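Local coordinates for Phosphoglucomutase/phosphomannomutase family protein (Burkholderia thailandensis, PDB 3UW2), which probably moves a phosphoryl group between positions of a hexose phosphate, as expected of a metal-dependent phosphohexose mutase, at residues V66-G71 with G97-P102; V126-H131 with G138-L143; D305-R310 with L441-N446; Y435-G440 with L463-D468. All blocks are in the same frame, centred on the assembly; numbering follows the deposited sequence.

Contact 1: V66-G71 with G97-P102. With EDO (1,2-ethanediol), chain C.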
# COMPACT_ATOMS: atom_id res chain seq x y z
N VAL A 66 -6.78 -9.34 -16.37
CA VAL A 66 -5.77 -8.36 -16.78
C VAL A 66 -4.43 -8.76 -16.16
O VAL A 66 -4.37 -9.14 -14.96
CB VAL A 66 -6.16 -6.99 -16.17
CG1 VAL A 66 -5.06 -5.93 -16.33
CG2 VAL A 66 -7.40 -6.47 -16.85
N VAL A 67 -3.33 -8.65 -16.92
CA VAL A 67 -2.00 -8.84 -16.29
C VAL A 67 -1.12 -7.61 -16.51
O VAL A 67 -1.33 -6.89 -17.44
CB VAL A 67 -1.23 -10.09 -16.80
CG1 VAL A 67 -2.02 -11.36 -16.52
CG2 VAL A 67 -0.91 -9.96 -18.29
N ALA A 68 -0.18 -7.33 -15.59
CA ALA A 68 0.68 -6.18 -15.70
C ALA A 68 1.96 -6.55 -14.95
O ALA A 68 1.99 -7.55 -14.21
CB ALA A 68 -0.00 -4.94 -15.03
N ARG A 69 2.99 -5.74 -15.15
CA ARG A 69 4.26 -5.97 -14.46
C ARG A 69 4.90 -4.66 -14.06
O ARG A 69 4.61 -3.60 -14.66
CB ARG A 69 5.20 -6.82 -15.38
CG ARG A 69 5.55 -6.10 -16.69
CD ARG A 69 6.68 -6.89 -17.38
NE ARG A 69 7.12 -6.25 -18.61
CZ ARG A 69 8.11 -5.35 -18.74
NH1 ARG A 69 8.85 -4.86 -17.69
NH2 ARG A 69 8.36 -4.93 -19.97
N ASP A 70 5.81 -4.71 -13.06
CA ASP A 70 6.61 -3.53 -12.78
C ASP A 70 7.89 -3.57 -13.64
O ASP A 70 7.91 -4.30 -14.63
CB ASP A 70 6.96 -3.43 -11.29
CG ASP A 70 7.86 -4.56 -10.81
OD1 ASP A 70 8.41 -5.37 -11.63
OD2 ASP A 70 8.13 -4.56 -9.54
N GLY A 71 8.94 -2.83 -13.29
CA GLY A 71 10.10 -2.76 -14.18
C GLY A 71 11.31 -3.63 -13.82
O GLY A 71 12.50 -3.23 -14.09
N GLY A 97 0.82 -4.40 -19.97
CA GLY A 97 2.25 -4.13 -20.17
C GLY A 97 2.86 -3.69 -18.83
O GLY A 97 2.40 -4.14 -17.80
N MET A 98 3.89 -2.84 -18.86
CA MET A 98 4.65 -2.44 -17.65
C MET A 98 4.08 -1.12 -17.13
O MET A 98 4.19 -0.06 -17.77
CB MET A 98 6.14 -2.26 -18.00
CG MET A 98 7.01 -1.89 -16.77
SD MET A 98 8.55 -1.05 -17.33
CE MET A 98 7.94 0.51 -18.03
N VAL A 99 3.37 -1.22 -16.03
CA VAL A 99 2.68 -0.04 -15.46
C VAL A 99 2.71 -0.17 -13.94
O VAL A 99 2.92 -1.29 -13.41
CB VAL A 99 1.22 0.07 -15.91
CG1 VAL A 99 1.08 0.41 -17.41
CG2 VAL A 99 0.45 -1.22 -15.59
N PRO A 100 2.57 0.97 -13.21
CA PRO A 100 2.43 0.88 -11.74
C PRO A 100 1.26 -0.04 -11.37
O PRO A 100 0.31 -0.21 -12.19
CB PRO A 100 2.06 2.33 -11.34
CG PRO A 100 2.82 3.16 -12.37
CD PRO A 100 2.50 2.38 -13.66
N THR A 101 1.40 -0.74 -10.27
CA THR A 101 0.36 -1.62 -9.72
C THR A 101 -1.08 -1.04 -9.71
O THR A 101 -1.99 -1.69 -10.25
CB THR A 101 0.79 -2.06 -8.28
OG1 THR A 101 1.84 -3.02 -8.44
CG2 THR A 101 -0.32 -2.76 -7.52
N PRO A 102 -1.29 0.21 -9.23
CA PRO A 102 -2.65 0.70 -9.21
C PRO A 102 -3.15 0.91 -10.63
O PRO A 102 -4.35 1.02 -10.81
CB PRO A 102 -2.58 2.06 -8.48
CG PRO A 102 -1.17 2.43 -8.58
CD PRO A 102 -0.34 1.21 -8.71
C1 EDO C . 12.09 -4.29 -18.34
O1 EDO C . 11.24 -3.17 -17.97
C2 EDO C . 13.13 -4.66 -17.28
O2 EDO C . 13.43 -3.45 -16.58
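Arg69 and Met98 pair as neighbours on parallel strands, their CA atoms 4.8 Å apart, where the beta-alpha-beta unit of strand 64-69, helix 75-88 and strand 92-98 closes in the first alpha/beta/alpha domain. Arg69 makes two backbone hydrogen bonds, to the residues before and after Met98: Arg69 N donates to Gly97 O at 3.2 Å, and Val99 N to Arg69 O at 3.0 Å. Gly97 has a positive phi (82°), a conformation that glycine adopts readily.

The side chains of Arg69 and Met98 leave the same face of the sheet. Arg69 places CG between its own backbone N and carbonyl carbon (chi1 62°) and then runs extended to NE, which lays the guanidinium over Met98. Met98 CB sits 3.7 Å above the centre of that flat group, a good use of a flexible, apolar chain against a broad cation. Ala68 CB touches Val99 CG2 at 3.8 Å, small enough to sit beside the loop that leaves strand 92-98. Asp70 points away from strand 92-98; its OD2 pairs with Arg72 and, through Thr128, ties this strand end to the neighbouring loop near the zinc site. Arg69 NH1 has two acceptors: Asp70 O, tilted 26° from the guanidinium plane, and, at the edge and in that plane, O1 of a bound 1,2-ethanediol at 2.9 Å.

Contact 2: V126-H131 with G138-L143. With PO4 (phosphate ion), chain B.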
# COMPACT_ATOMS: atom_id res chain seq x y z
N VAL A 126 -0.76 -8.46 -10.93
CA VAL A 126 0.35 -7.60 -11.25
C VAL A 126 1.60 -8.36 -10.84
O VAL A 126 1.71 -8.82 -9.68
CB VAL A 126 0.23 -6.19 -10.58
CG1 VAL A 126 1.41 -5.30 -11.06
CG2 VAL A 126 -1.11 -5.49 -10.98
N VAL A 127 2.55 -8.52 -11.78
CA VAL A 127 3.82 -9.20 -11.35
C VAL A 127 4.77 -8.11 -10.81
O VAL A 127 5.27 -7.28 -11.60
CB VAL A 127 4.45 -9.86 -12.61
CG1 VAL A 127 5.72 -10.64 -12.24
CG2 VAL A 127 3.41 -10.79 -13.29
N THR A 128 5.07 -8.10 -9.49
CA THR A 128 5.82 -7.04 -8.98
C THR A 128 6.45 -7.54 -7.66
O THR A 128 5.87 -8.40 -6.96
CB THR A 128 4.99 -5.75 -8.69
OG1 THR A 128 5.83 -4.81 -7.99
CG2 THR A 128 3.84 -6.10 -7.78
N GLY A 129 7.65 -7.06 -7.43
CA GLY A 129 8.41 -7.26 -6.19
C GLY A 129 8.38 -6.03 -5.31
O GLY A 129 9.06 -5.99 -4.25
N SER A 130 7.61 -5.03 -5.72
CA SER A 130 7.28 -3.88 -4.88
C SER A 130 8.55 -3.10 -4.41
O SER A 130 9.31 -2.61 -5.27
CB SER A 130 6.31 -4.37 -3.75
OG SER A 130 6.25 -3.52 -2.63
N HIS A 131 8.86 -3.05 -3.11
CA HIS A 131 9.99 -2.27 -2.59
C HIS A 131 11.26 -3.12 -2.45
O HIS A 131 12.30 -2.61 -2.03
CB HIS A 131 9.61 -1.63 -1.23
CG HIS A 131 9.51 -2.62 -0.09
ND1 HIS A 131 8.39 -3.39 0.11
CD2 HIS A 131 10.44 -3.02 0.87
CE1 HIS A 131 8.60 -4.24 1.16
NE2 HIS A 131 9.84 -4.01 1.63
N GLY A 138 7.06 -11.19 -7.56
CA GLY A 138 5.87 -11.64 -6.83
C GLY A 138 4.64 -11.34 -7.59
O GLY A 138 4.72 -10.90 -8.78
N PHE A 139 3.48 -11.57 -6.95
CA PHE A 139 2.21 -11.37 -7.67
C PHE A 139 1.19 -10.76 -6.71
O PHE A 139 0.99 -11.28 -5.58
CB PHE A 139 1.69 -12.71 -8.20
CG PHE A 139 2.72 -13.48 -9.04
CD1 PHE A 139 2.69 -13.40 -10.41
CD2 PHE A 139 3.70 -14.30 -8.41
CE1 PHE A 139 3.63 -14.09 -11.18
CE2 PHE A 139 4.64 -15.00 -9.16
CZ PHE A 139 4.61 -14.89 -10.57
N LYS A 140 0.55 -9.69 -7.14
CA LYS A 140 -0.51 -9.03 -6.40
C LYS A 140 -1.78 -9.37 -7.17
O LYS A 140 -1.78 -9.18 -8.37
CB LYS A 140 -0.22 -7.51 -6.32
CG LYS A 140 0.93 -7.19 -5.31
CD LYS A 140 1.09 -5.68 -5.00
CE LYS A 140 2.10 -5.46 -3.89
NZ LYS A 140 2.65 -4.09 -3.85
N MET A 141 -2.82 -9.92 -6.50
CA MET A 141 -3.93 -10.57 -7.19
C MET A 141 -5.30 -10.00 -6.83
O MET A 141 -5.63 -9.90 -5.64
CB MET A 141 -3.91 -12.04 -6.86
CG MET A 141 -2.69 -12.76 -7.49
SD MET A 141 -2.41 -14.39 -6.76
CE MET A 141 -1.90 -13.96 -5.09
N VAL A 142 -6.06 -9.62 -7.83
CA VAL A 142 -7.44 -9.19 -7.59
C VAL A 142 -8.37 -10.15 -8.28
O VAL A 142 -8.34 -10.29 -9.51
CB VAL A 142 -7.66 -7.72 -7.99
CG1 VAL A 142 -9.17 -7.38 -7.86
CG2 VAL A 142 -6.82 -6.82 -7.06
N LEU A 143 -9.23 -10.81 -7.50
CA LEU A 143 -10.14 -11.82 -8.09
C LEU A 143 -11.61 -11.32 -8.02
O LEU A 143 -12.18 -11.21 -6.95
CB LEU A 143 -9.96 -13.18 -7.43
CG LEU A 143 -11.13 -14.19 -7.65
CD1 LEU A 143 -11.25 -14.63 -9.10
CD2 LEU A 143 -11.13 -15.38 -6.67
P PO4 B . 5.08 -3.60 -1.51
O2 PO4 B . 4.24 -2.33 -1.56
O3 PO4 B . 5.91 -3.62 -0.25
O4 PO4 B . 4.31 -4.85 -1.81
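A beta hairpin of strands 124-127 and 136-143 carries a phosphoserine loop, the hallmark of phosphohexose mutases: Ser130 OG is bonded covalently to the phosphate phosphorus at 1.6 Å. Val126 and Lys140 form a hydrogen-bonded antiparallel pair, with Val126 N to Lys140 O at 2.8 Å and Lys140 N to Val126 O at 2.9 Å. Beyond the non-hydrogen-bonded pair Val127 and Phe139, whose side chains lie side by side, Thr128 N reaches Gly138 O from above the carbonyl plane. Gly138 suits this place, having no side chain where Thr128 O passes close.

Thr128 OG1, anti to its backbone nitrogen (chi1 171°), accepts from Ser130 N in an ST turn and is also held by Asp70 OD2, while CG2 lies 3.9 Å from Lys140 CD. Lys140 stretches out past this methyl, and its NZ meets phosphate O4 at 2.7 Å. His131 ND1 approaches O3 with the phosphate at its ring edge. Asp266 and Asp268, two of the zinc ligands, form salt bridges with the same NZ. A lysine shared between phosphate and metal-binding carboxylates probably balances their negative charge and helps to hold the phosphoserine beside the zinc ion.

Contact 3: D305-R310 with L441-N446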
# COMPACT_ATOMS: atom_id res chain seq x y z
N ASP A 305 -5.67 2.20 10.40
CA ASP A 305 -5.28 0.97 11.10
C ASP A 305 -4.75 1.30 12.50
O ASP A 305 -4.50 2.46 12.84
CB ASP A 305 -4.30 0.18 10.20
CG ASP A 305 -2.87 0.82 10.13
OD1 ASP A 305 -2.73 2.04 9.83
OD2 ASP A 305 -1.89 0.08 10.41
N VAL A 306 -4.62 0.29 13.35
CA VAL A 306 -4.13 0.46 14.70
C VAL A 306 -2.70 1.00 14.91
O VAL A 306 -2.27 1.22 16.06
CB VAL A 306 -4.17 -0.88 15.42
CG1 VAL A 306 -5.64 -1.24 15.77
CG2 VAL A 306 -3.40 -1.91 14.59
N LYS A 307 -1.92 1.12 13.86
CA LYS A 307 -0.62 1.82 13.98
C LYS A 307 -0.69 3.36 13.91
O LYS A 307 0.34 4.01 14.04
CB LYS A 307 0.33 1.37 12.87
CG LYS A 307 0.79 -0.08 13.02
CD LYS A 307 1.60 -0.58 11.82
CE LYS A 307 2.12 -2.00 12.12
NZ LYS A 307 3.13 -2.48 11.13
N CYS A 308 -1.87 3.95 13.62
CA CYS A 308 -1.97 5.38 13.29
C CYS A 308 -2.02 6.22 14.57
O CYS A 308 -2.41 5.73 15.59
CB CYS A 308 -3.20 5.65 12.45
SG CYS A 308 -2.96 5.16 10.72
N THR A 309 -1.64 7.50 14.48
CA THR A 309 -1.68 8.45 15.62
C THR A 309 -3.01 8.45 16.40
O THR A 309 -4.08 8.34 15.82
CB THR A 309 -1.38 9.91 15.17
OG1 THR A 309 -1.46 10.77 16.30
CG2 THR A 309 -2.33 10.40 14.17
N ARG A 310 -2.90 8.54 17.73
CA ARG A 310 -4.03 8.82 18.63
C ARG A 310 -4.81 10.06 18.07
O ARG A 310 -6.03 10.16 18.21
CB ARG A 310 -3.51 9.02 20.09
CG ARG A 310 -4.59 8.83 21.18
CD ARG A 310 -4.13 8.80 22.66
NE ARG A 310 -4.30 10.09 23.36
CZ ARG A 310 -3.67 11.23 23.02
NH1 ARG A 310 -3.87 12.35 23.73
NH2 ARG A 310 -2.85 11.26 21.97
N LEU A 441 1.29 -0.10 21.32
CA LEU A 441 0.75 -1.16 20.47
C LEU A 441 1.74 -2.32 20.50
O LEU A 441 2.93 -2.12 20.24
CB LEU A 441 0.57 -0.68 19.03
CG LEU A 441 0.21 -1.79 18.02
CD1 LEU A 441 -1.19 -2.37 18.25
CD2 LEU A 441 0.34 -1.35 16.57
N ALA A 442 1.26 -3.51 20.83
CA ALA A 442 1.97 -4.78 20.64
C ALA A 442 1.08 -5.68 19.80
O ALA A 442 -0.10 -5.88 20.14
CB ALA A 442 2.24 -5.46 21.97
N ARG A 443 1.60 -6.19 18.69
CA ARG A 443 0.79 -7.05 17.81
C ARG A 443 1.62 -8.12 17.14
O ARG A 443 2.84 -8.15 17.28
CB ARG A 443 0.01 -6.21 16.78
CG ARG A 443 0.85 -5.62 15.65
CD ARG A 443 0.01 -4.78 14.70
NE ARG A 443 -0.66 -5.59 13.69
CZ ARG A 443 -0.17 -5.89 12.48
NH1 ARG A 443 1.03 -5.45 12.08
NH2 ARG A 443 -0.89 -6.62 11.65
N SER A 444 0.99 -9.03 16.42
CA SER A 444 1.82 -9.96 15.64
C SER A 444 1.90 -9.47 14.19
O SER A 444 0.90 -8.97 13.63
CB SER A 444 1.30 -11.40 15.73
OG SER A 444 1.50 -11.92 17.04
N SER A 445 3.08 -9.60 13.60
CA SER A 445 3.20 -9.38 12.17
C SER A 445 2.44 -10.47 11.42
O SER A 445 2.00 -11.46 12.02
CB SER A 445 4.64 -9.38 11.73
OG SER A 445 4.74 -10.04 10.47
N ASN A 446 2.28 -10.29 10.12
CA ASN A 446 1.67 -11.30 9.29
C ASN A 446 2.59 -11.87 8.23
O ASN A 446 2.12 -12.52 7.31
CB ASN A 446 0.37 -10.79 8.68
CG ASN A 446 -0.77 -10.83 9.67
OD1 ASN A 446 -0.99 -11.84 10.32
ND2 ASN A 446 -1.48 -9.71 9.82
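Lys307 runs from the type I turn Asp305-Cys308 of the third domain across to Leu441 and Arg443 on strand 438-444 of the C-terminal domain. Its CB leads to a CG lying beside the backbone nitrogen (chi1 -69°), and there CG meets Leu441 CD2 at 3.8 Å. The chain stays extended, CD carrying it away from the leucine, until CE comes 3.6 Å from Arg443 NH1, the two side chains crossing at about a right angle. At the tip, NZ lies 3.8 Å from the same NH1, two positive groups close together.

Next to it, Val306 points toward the strand. Its carbonyl O accepts a hydrogen bond from Arg432 NH1 and touches Leu441 CD2 at 3.7 Å; its CG2 lies 4.3 Å from that same methyl. Leucine suits this spot because its branch sets a single apolar methyl against Val306 and Lys307 CG.

Arg443 NE pairs with Asp429 inside the C-terminal domain, whereas the salt bridge of Lys307 NZ with Glu396 crosses the domain boundary; these acids probably offset the repulsion. Between the segments the contact is van der Waals, while Lys307-Glu396 and Arg432, bonded also to Cys308 O, add polar ties between the same domains.

Contact 4: Y435-G440 with L463-D468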
# COMPACT_ATOMS: atom_id res chain seq x y z
N TYR A 435 -3.81 5.52 26.42
CA TYR A 435 -3.69 6.30 27.67
C TYR A 435 -4.20 7.70 27.43
O TYR A 435 -4.36 8.10 26.28
CB TYR A 435 -2.23 6.39 28.09
CG TYR A 435 -1.52 5.07 28.37
CD1 TYR A 435 -1.25 4.68 29.67
CD2 TYR A 435 -1.08 4.23 27.33
CE1 TYR A 435 -0.55 3.49 29.93
CE2 TYR A 435 -0.40 3.03 27.59
CZ TYR A 435 -0.14 2.67 28.90
OH TYR A 435 0.53 1.49 29.19
N PRO A 436 -4.40 8.47 28.51
CA PRO A 436 -4.86 9.85 28.30
C PRO A 436 -3.84 10.69 27.46
O PRO A 436 -4.23 11.67 26.81
CB PRO A 436 -5.02 10.39 29.73
CG PRO A 436 -5.14 9.15 30.60
CD PRO A 436 -4.22 8.16 29.95
N ASP A 437 -2.57 10.27 27.47
CA ASP A 437 -1.53 11.06 26.84
C ASP A 437 -0.71 10.29 25.82
O ASP A 437 0.42 10.67 25.55
CB ASP A 437 -0.58 11.61 27.92
CG ASP A 437 -0.11 10.55 28.89
OD1 ASP A 437 -0.36 9.33 28.71
OD2 ASP A 437 0.54 10.94 29.89
N GLY A 438 -1.29 9.26 25.20
CA GLY A 438 -0.59 8.48 24.18
C GLY A 438 -1.08 7.05 24.06
O GLY A 438 -2.15 6.69 24.61
N PHE A 439 -0.33 6.21 23.35
CA PHE A 439 -0.74 4.81 23.17
C PHE A 439 0.44 3.93 22.95
O PHE A 439 1.50 4.41 22.50
CB PHE A 439 -1.74 4.62 21.99
CG PHE A 439 -1.08 4.49 20.65
CD1 PHE A 439 -0.55 3.25 20.21
CD2 PHE A 439 -1.00 5.59 19.80
CE1 PHE A 439 0.03 3.14 18.94
CE2 PHE A 439 -0.38 5.50 18.55
CZ PHE A 439 0.12 4.27 18.12
N GLY A 440 0.28 2.66 23.36
CA GLY A 440 1.26 1.56 23.11
C GLY A 440 0.56 0.49 22.26
O GLY A 440 -0.66 0.25 22.39
N LEU A 463 6.00 9.40 26.79
CA LEU A 463 6.52 8.27 25.99
C LEU A 463 7.27 7.27 26.89
O LEU A 463 7.10 6.05 26.77
CB LEU A 463 7.42 8.76 24.83
CG LEU A 463 7.77 7.81 23.67
CD1 LEU A 463 6.53 7.45 22.85
CD2 LEU A 463 8.86 8.38 22.78
N ALA A 464 8.07 7.80 27.80
CA ALA A 464 8.89 6.96 28.66
C ALA A 464 8.05 6.16 29.67
O ALA A 464 8.30 4.97 29.87
CB ALA A 464 9.92 7.80 29.36
N ARG A 465 7.05 6.79 30.28
CA ARG A 465 6.22 6.11 31.26
C ARG A 465 5.45 4.98 30.57
O ARG A 465 5.29 3.88 31.12
CB ARG A 465 5.31 7.12 31.99
CG ARG A 465 4.53 6.57 33.16
CD ARG A 465 3.22 7.31 33.41
NE ARG A 465 2.17 7.01 32.41
CZ ARG A 465 1.80 7.81 31.40
NH1 ARG A 465 2.41 8.98 31.23
NH2 ARG A 465 0.82 7.45 30.52
N ILE A 466 5.04 5.22 29.33
CA ILE A 466 4.25 4.20 28.62
C ILE A 466 5.06 2.92 28.35
O ILE A 466 4.62 1.79 28.67
CB ILE A 466 3.56 4.78 27.38
CG1 ILE A 466 2.45 5.70 27.85
CG2 ILE A 466 2.95 3.69 26.48
CD1 ILE A 466 1.77 6.46 26.72
N GLN A 467 6.23 3.10 27.76
CA GLN A 467 7.20 2.01 27.68
C GLN A 467 7.48 1.31 29.02
O GLN A 467 7.34 0.10 29.13
CB GLN A 467 8.49 2.56 27.10
CG GLN A 467 8.23 3.18 25.75
CD GLN A 467 9.48 3.73 25.17
OE1 GLN A 467 9.98 3.23 24.18
NE2 GLN A 467 10.02 4.76 25.79
N ASP A 468 7.87 2.08 30.04
CA ASP A 468 8.02 1.53 31.39
C ASP A 468 6.85 0.63 31.78
O ASP A 468 7.03 -0.38 32.46
CB ASP A 468 8.16 2.65 32.41
CG ASP A 468 9.44 3.44 32.23
OD1 ASP A 468 10.17 3.15 31.25
OD2 ASP A 468 9.70 4.37 33.05
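Tyr435 and Asp437, in the type I turn Tyr435-Gly438 of the beta hairpin of strands 431-435 and 438-444, pack with Gly440 on the strand that follows against helix 460-477, which covers the antiparallel sheet of the C-terminal domain. Strand 438-440 and helix segment 463-468 run in similar directions, their axes 29° apart and 8.8 Å from each other at closest approach.

The apolar part centres on Ile466, which points at the sheet. Its CG1 stands over the face of the Tyr435 ring, 3.8 Å from the centroid and only 10° off the normal, a CH-pi contact. CG2 reaches Tyr435 CE2 at 3.6 Å, while CD1 continues over Tyr435 CD2 and on toward the backbone of Gly438. The two glycines let the helix come close: Gly438, whose backbone angles suit glycine, has no side chain and lets Ile466 CD1 lie 3.9 Å from Gly438 C, and Gly440 brings its bare backbone N to 4.2 Å from Ile466 CG2. A flat ring suits position 435 because it gives the branched isoleucine a broad surface, while its hydroxyl hydrogen-bonds Asp469 one turn further along the helix.

The polar part is a salt bridge at the turn. Asp437 and Arg465 come from opposite directions with their flat groups nearly coplanar, 22° apart, and the arginine meets the carboxylate end-on with two nitrogens. Its chain, bent at chi3, brings the guanidinium back to the turn, with Tyr435 CD1 also at its edge. NH1 bonds Asp437 OD2 at 3.0 Å, and NH2 uses the syn lone pair of Asp437 OD1 at 2.9 Å.

From the N terminus, contact 1 closes the crossover that carries helix 75-88, and contact 2 then closes a short hairpin in the same sheet. The two are in series and touch: Ala68 O and Val127 N probably share a hydrogen bond between adjacent strands, and both loops end near the zinc and phosphoserine region. Contact 3 spans 130 residues and joins the third domain to the C-terminal one. Contact 4 opens before contact 3 closes, so their segments alternate; it closes the path through strand 451-457 to helix 460-477, laying the helix on the C-terminal sheet. Both use strand 438-444, and Arg310 NH1 probably makes a weak hydrogen bond to Pro436 O.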